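Local coordinates for adenylate cyclase-like protein (Chlamydia trachomatis, PDB 4QO6), which forms part of the inner-membrane ring of the chlamydial type III secretion system, this chain being a piece of its periplasmic region, at residues A[79-84]-A[117-122]; A[99-104]-A[122-127]. All blocks are in the same frame, centred on the assembly; numbering follows the deposited sequence.

Contact 1 (A[79-84]-A[117-122]); sequences NILLSK and ADYLNL
Tyr-119 reaches from helix 110-123 to helix 71-83 and meets two consecutive leucines with different parts of its side chain. The phenol oxygen is the part that touches Leu-81: Tyr-119 OH lies 3.5 Å from Leu-81 CB, at the root of that side chain and not at its branched end. Further back along the ring, Tyr-119 CE2 is 4.0 Å from Leu-82 CD2, one methyl of the isobutyl group approaching the ring obliquely. The two leucines start from the helix differently. Leu-81 has its CB directed at the facing helix, whereas Leu-82 begins to one side and comes near through its end. On the tyrosine, a chi1 of -173° sets CG opposite the backbone N and extends the ring across the gap. The ring is therefore what spans the distance between backbones whose closest CA atoms, those of Leu-82 and Tyr-119, are 9.4 Å apart. No hydrogen bond links the two segments; 143 Å² is buried in all, and close contacts are confined to the tyrosine and the two leucines. Phe-88 and His-123 add aromatic neighbours to Tyr-119, His-123 as a stacked ring one helical turn on, while Leu-82, the buried member of the trio, also rests on Phe-88 and Ile-91. The arrangement is helix-helix packing in which one tyrosine ring does the reaching across, joining the two helices of the PD2 domain, a member of the BON clan with its alpha/beta build.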
loop_
_atom_site.group_PDB
_atom_site.type_symbol
_atom_site.label_atom_id
_atom_site.label_comp_id
_atom_site.label_asym_id
_atom_site.label_seq_id
_atom_site.Cartn_x
_atom_site.Cartn_y
_atom_site.Cartn_z
ATOM N N ASN A 79 12.302 2.439 -5.465
ATOM C CA ASN A 79 11.801 1.203 -6.047
ATOM C C ASN A 79 12.890 0.463 -6.712
ATOM O O ASN A 79 12.855 -0.762 -6.716
ATOM C CB ASN A 79 10.681 1.453 -7.091
ATOM C CG ASN A 79 9.396 1.872 -6.435
ATOM O OD1 ASN A 79 9.257 1.685 -5.220
ATOM N ND2 ASN A 79 8.440 2.492 -7.218
ATOM N N ILE A 80 13.842 1.192 -7.311
ATOM C CA ILE A 80 15.017 0.525 -7.893
ATOM C C ILE A 80 15.797 -0.178 -6.743
ATOM O O ILE A 80 16.204 -1.331 -6.902
ATOM C CB ILE A 80 15.904 1.487 -8.714
ATOM C CG1 ILE A 80 15.226 1.889 -10.019
ATOM C CG2 ILE A 80 17.255 0.872 -9.018
ATOM C CD1 ILE A 80 15.943 3.026 -10.756
ATOM N N LEU A 81 15.969 0.467 -5.581
ATOM C CA LEU A 81 16.747 -0.181 -4.489
ATOM C C LEU A 81 16.031 -1.390 -3.948
ATOM O O LEU A 81 16.663 -2.376 -3.610
ATOM C CB LEU A 81 17.003 0.743 -3.317
ATOM C CG LEU A 81 17.844 1.972 -3.631
ATOM C CD1 LEU A 81 17.967 2.883 -2.402
ATOM C CD2 LEU A 81 19.207 1.517 -4.158
ATOM N N LEU A 82 14.717 -1.289 -3.798
ATOM C CA LEU A 82 13.969 -2.382 -3.200
ATOM C C LEU A 82 13.970 -3.611 -4.120
ATOM O O LEU A 82 14.034 -4.740 -3.631
ATOM C CB LEU A 82 12.564 -1.955 -2.895
ATOM C CG LEU A 82 12.392 -0.895 -1.807
ATOM C CD1 LEU A 82 11.016 -0.265 -1.967
ATOM C CD2 LEU A 82 12.579 -1.497 -0.414
ATOM N N SER A 83 13.957 -3.351 -5.435
ATOM C CA SER A 83 13.882 -4.352 -6.518
ATOM C C SER A 83 15.088 -5.262 -6.495
ATOM O O SER A 83 14.988 -6.372 -6.854
ATOM C CB SER A 83 13.830 -3.672 -7.911
ATOM O OG SER A 83 15.141 -3.188 -8.402
ATOM N N LYS A 84 16.238 -4.729 -6.118
ATOM C CA LYS A 84 17.499 -5.447 -6.024
ATOM C C LYS A 84 17.673 -6.187 -4.716
ATOM O O LYS A 84 18.666 -6.860 -4.513
ATOM C CB LYS A 84 18.625 -4.423 -6.132
ATOM C CG LYS A 84 18.809 -3.942 -7.556
ATOM C CD LYS A 84 19.738 -2.751 -7.708
ATOM C CE LYS A 84 19.989 -2.492 -9.198
ATOM N NZ LYS A 84 18.793 -2.710 -10.094
ATOM N N ALA A 117 11.932 -1.495 8.023
ATOM C CA ALA A 117 11.986 -0.209 8.711
ATOM C C ALA A 117 13.438 0.246 8.897
ATOM O O ALA A 117 13.771 1.415 8.596
ATOM C CB ALA A 117 11.284 -0.301 10.050
ATOM N N ASP A 118 14.301 -0.692 9.348
ATOM C CA ASP A 118 15.757 -0.464 9.408
ATOM C C ASP A 118 16.292 -0.049 8.049
ATOM O O ASP A 118 17.076 0.887 7.947
ATOM C CB ASP A 118 16.548 -1.740 9.755
ATOM C CG ASP A 118 16.211 -2.312 11.110
ATOM O OD1 ASP A 118 15.681 -1.553 11.977
ATOM O OD2 ASP A 118 16.509 -3.541 11.299
ATOM N N TYR A 119 15.944 -0.818 7.027
ATOM C CA TYR A 119 16.409 -0.533 5.680
ATOM C C TYR A 119 16.042 0.927 5.266
ATOM O O TYR A 119 16.894 1.700 4.789
ATOM C CB TYR A 119 15.836 -1.564 4.729
ATOM C CG TYR A 119 16.385 -1.459 3.370
ATOM C CD1 TYR A 119 17.632 -1.988 3.063
ATOM C CD2 TYR A 119 15.677 -0.805 2.365
ATOM C CE1 TYR A 119 18.173 -1.854 1.790
ATOM C CE2 TYR A 119 16.225 -0.660 1.105
ATOM C CZ TYR A 119 17.456 -1.184 0.820
ATOM O OH TYR A 119 17.968 -1.016 -0.450
ATOM N N LEU A 120 14.770 1.297 5.452
ATOM C CA LEU A 120 14.261 2.612 5.033
ATOM C C LEU A 120 14.923 3.700 5.859
ATOM O O LEU A 120 15.167 4.829 5.374
ATOM C CB LEU A 120 12.753 2.675 5.238
ATOM C CG LEU A 120 11.896 1.810 4.310
ATOM C CD1 LEU A 120 10.485 1.697 4.821
ATOM C CD2 LEU A 120 11.878 2.379 2.896
ATOM N N ASN A 121 15.259 3.337 7.110
ATOM C CA ASN A 121 16.053 4.225 7.971
ATOM C C ASN A 121 17.376 4.622 7.418
ATOM O O ASN A 121 17.769 5.761 7.573
ATOM C CB ASN A 121 16.318 3.621 9.338
ATOM C CG ASN A 121 15.570 4.335 10.413
ATOM O OD1 ASN A 121 15.860 5.511 10.754
ATOM N ND2 ASN A 121 14.580 3.652 10.946
ATOM N N LEU A 122 18.053 3.661 6.795
ATOM C CA LEU A 122 19.370 3.866 6.221
ATOM C C LEU A 122 19.351 4.486 4.809
ATOM O O LEU A 122 20.310 5.091 4.426
ATOM C CB LEU A 122 20.087 2.523 6.212
ATOM C CG LEU A 122 20.573 2.041 7.592
ATOM C CD1 LEU A 122 21.097 0.627 7.480
ATOM C CD2 LEU A 122 21.643 2.968 8.155
#

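Contact 2 (A[99-104]-A[122-127])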
loop_
_atom_site.group_PDB
_atom_site.type_symbol
_atom_site.label_atom_id
_atom_site.label_comp_id
_atom_site.label_asym_id
_atom_site.label_seq_id
_atom_site.Cartn_x
_atom_site.Cartn_y
_atom_site.Cartn_z
ATOM N N GLY A 99 4.679 15.605 -1.462
ATOM C CA GLY A 99 5.020 15.525 -0.074
ATOM C C GLY A 99 4.420 14.369 0.707
ATOM O O GLY A 99 4.676 14.286 1.889
ATOM N N ILE A 100 3.697 13.458 0.077
ATOM C CA ILE A 100 3.175 12.267 0.770
ATOM C C ILE A 100 3.703 11.038 0.034
ATOM O O ILE A 100 3.444 10.900 -1.179
ATOM C CB ILE A 100 1.626 12.135 0.727
ATOM C CG1 ILE A 100 0.879 13.383 1.232
ATOM C CG2 ILE A 100 1.177 10.955 1.559
ATOM C CD1 ILE A 100 1.179 13.781 2.660
ATOM N N PHE A 101 4.425 10.162 0.767
ATOM C CA PHE A 101 4.913 8.891 0.221
ATOM C C PHE A 101 4.198 7.705 0.909
ATOM O O PHE A 101 3.975 7.728 2.128
ATOM C CB PHE A 101 6.441 8.749 0.392
ATOM C CG PHE A 101 7.216 9.781 -0.377
ATOM C CD1 PHE A 101 7.454 9.623 -1.726
ATOM C CD2 PHE A 101 7.580 10.935 0.203
ATOM C CE1 PHE A 101 8.107 10.570 -2.450
ATOM C CE2 PHE A 101 8.277 11.869 -0.500
ATOM C CZ PHE A 101 8.523 11.692 -1.826
ATOM N N VAL A 102 3.877 6.674 0.108
ATOM C CA VAL A 102 3.126 5.508 0.534
ATOM C C VAL A 102 3.902 4.262 0.133
ATOM O O VAL A 102 4.292 4.127 -1.022
ATOM C CB VAL A 102 1.753 5.446 -0.150
ATOM C CG1 VAL A 102 1.009 4.175 0.256
ATOM C CG2 VAL A 102 0.911 6.673 0.216
ATOM N N ILE A 103 4.160 3.384 1.096
ATOM C CA ILE A 103 4.916 2.152 0.873
ATOM C C ILE A 103 3.905 1.001 1.029
ATOM O O ILE A 103 3.171 0.943 2.034
ATOM C CB ILE A 103 6.138 2.021 1.853
ATOM C CG1 ILE A 103 6.934 0.738 1.611
ATOM C CG2 ILE A 103 5.735 2.000 3.310
ATOM C CD1 ILE A 103 8.012 0.937 0.591
ATOM N N SER A 104 3.881 0.069 0.066
ATOM C CA SER A 104 2.812 -0.937 0.036
ATOM C C SER A 104 3.339 -2.250 -0.453
ATOM O O SER A 104 4.402 -2.290 -1.032
ATOM C CB SER A 104 1.643 -0.455 -0.851
ATOM O OG SER A 104 2.114 -0.357 -2.170
ATOM N N LEU A 122 18.053 3.661 6.795
ATOM C CA LEU A 122 19.370 3.866 6.221
ATOM C C LEU A 122 19.351 4.486 4.809
ATOM O O LEU A 122 20.310 5.091 4.426
ATOM C CB LEU A 122 20.087 2.523 6.212
ATOM C CG LEU A 122 20.573 2.041 7.592
ATOM C CD1 LEU A 122 21.097 0.627 7.480
ATOM C CD2 LEU A 122 21.643 2.968 8.155
ATOM N N HIS A 123 18.236 4.361 4.074
ATOM C CA HIS A 123 18.171 4.694 2.637
ATOM C C HIS A 123 17.193 5.787 2.236
ATOM O O HIS A 123 17.394 6.389 1.216
ATOM C CB HIS A 123 17.875 3.420 1.812
ATOM C CG HIS A 123 18.960 2.390 1.916
ATOM N ND1 HIS A 123 20.125 2.464 1.182
ATOM C CD2 HIS A 123 19.099 1.319 2.739
ATOM C CE1 HIS A 123 20.913 1.462 1.522
ATOM N NE2 HIS A 123 20.325 0.762 2.473
ATOM N N PHE A 124 16.147 6.051 3.016
ATOM C CA PHE A 124 15.095 6.962 2.598
ATOM C C PHE A 124 15.211 8.324 3.299
ATOM O O PHE A 124 15.256 8.365 4.499
ATOM C CB PHE A 124 13.719 6.351 2.879
ATOM C CG PHE A 124 12.589 7.067 2.177
ATOM C CD1 PHE A 124 12.655 7.332 0.848
ATOM C CD2 PHE A 124 11.498 7.516 2.867
ATOM C CE1 PHE A 124 11.624 8.000 0.177
ATOM C CE2 PHE A 124 10.469 8.182 2.214
ATOM C CZ PHE A 124 10.523 8.400 0.863
ATOM N N ASN A 125 15.186 9.416 2.529
ATOM C CA ASN A 125 15.308 10.780 3.061
ATOM C C ASN A 125 14.043 11.463 3.525
ATOM O O ASN A 125 14.098 12.597 3.955
ATOM C CB ASN A 125 15.951 11.719 2.038
ATOM C CG ASN A 125 17.432 11.490 1.879
ATOM O OD1 ASN A 125 18.159 11.288 2.860
ATOM N ND2 ASN A 125 17.901 11.523 0.629
ATOM N N TYR A 126 12.888 10.818 3.438
ATOM C CA TYR A 126 11.637 11.464 3.821
ATOM C C TYR A 126 10.717 10.639 4.683
ATOM O O TYR A 126 9.528 10.573 4.419
ATOM C CB TYR A 126 10.913 11.907 2.548
ATOM C CG TYR A 126 11.765 12.835 1.688
ATOM C CD1 TYR A 126 11.880 14.161 1.984
ATOM C CD2 TYR A 126 12.395 12.367 0.546
ATOM C CE1 TYR A 126 12.646 15.024 1.204
ATOM C CE2 TYR A 126 13.144 13.216 -0.262
ATOM C CZ TYR A 126 13.266 14.540 0.088
ATOM O OH TYR A 126 14.064 15.317 -0.683
ATOM N N LEU A 127 11.261 9.988 5.688
ATOM C CA LEU A 127 10.498 9.161 6.642
ATOM C C LEU A 127 9.372 9.855 7.322
ATOM O O LEU A 127 8.385 9.234 7.626
ATOM C CB LEU A 127 11.429 8.636 7.775
ATOM C CG LEU A 127 12.406 7.526 7.306
ATOM C CD1 LEU A 127 13.527 7.324 8.316
ATOM C CD2 LEU A 127 11.667 6.214 7.101
#
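Phe-101 receives the edge of Phe-124 on one face of its ring, in a T-shaped pair whose planes stand at 87° and whose centroids are 5.4 Å apart. The contact is made by a single atom of the incoming ring: Phe-124 CZ lies 3.8 Å from Phe-101 CG, nearer the rim than the middle of the face. Seen from Phe-124, the same CG sits at the edge, close to the ring plane. One face of Phe-124 is taken by the backbone N of Tyr-126, 3.6 Å above the plane, so the chain folds back over the ring it has just carried inward. With chi1 at -166°, Phe-124 projects its ring away from its own backbone N and toward the strand. Tyr-126 joins in a different manner. Tyr-126 CB is 4.0 Å from Phe-101 CE2, and although the two ring planes differ by just 23°, they are slid so far apart that they hardly overlap. The three residues thus form an aromatic cluster that packs through van der Waals contact, with the T-shaped pair as its one edge-to-face element and no hydrogen bond between the segments. Phe-124 is the first residue to leave helical geometry after helix 110-123, so the cluster ties the helix exit to strand 100-107 within a beta-alpha-beta unit completed by strand 130-136. Val-74 of helix 71-83 touches both phenylalanines, Met-93 of strand 92-95 packs on Phe-124, and Leu-130 of strand 130-136 packs on Phe-101.

How the contacts relate
Contacts 1 and 2 show how one helix can serve two partners: both draw on helix 110-123, and their centres are about 10 Å apart. Their segments overlap at Leu-122, which takes part in neither contact. Contact 1 sets the helix against helix 71-83, while contact 2 fixes its exit to the strand 100-107. They meet directly where Leu-82 CD1 packs 4.1 Å from Ile-103 CD1, joining helix 71-83 to strand 100-107, and where Asn-121 OD1 lies 3.8 Å from Leu-127 CD1. The segments alternate along the chain, all inside the PD2 range. A PEG molecule, probably from the crystallisation liquor, lies about 4 Å from the side chain of Leu-82.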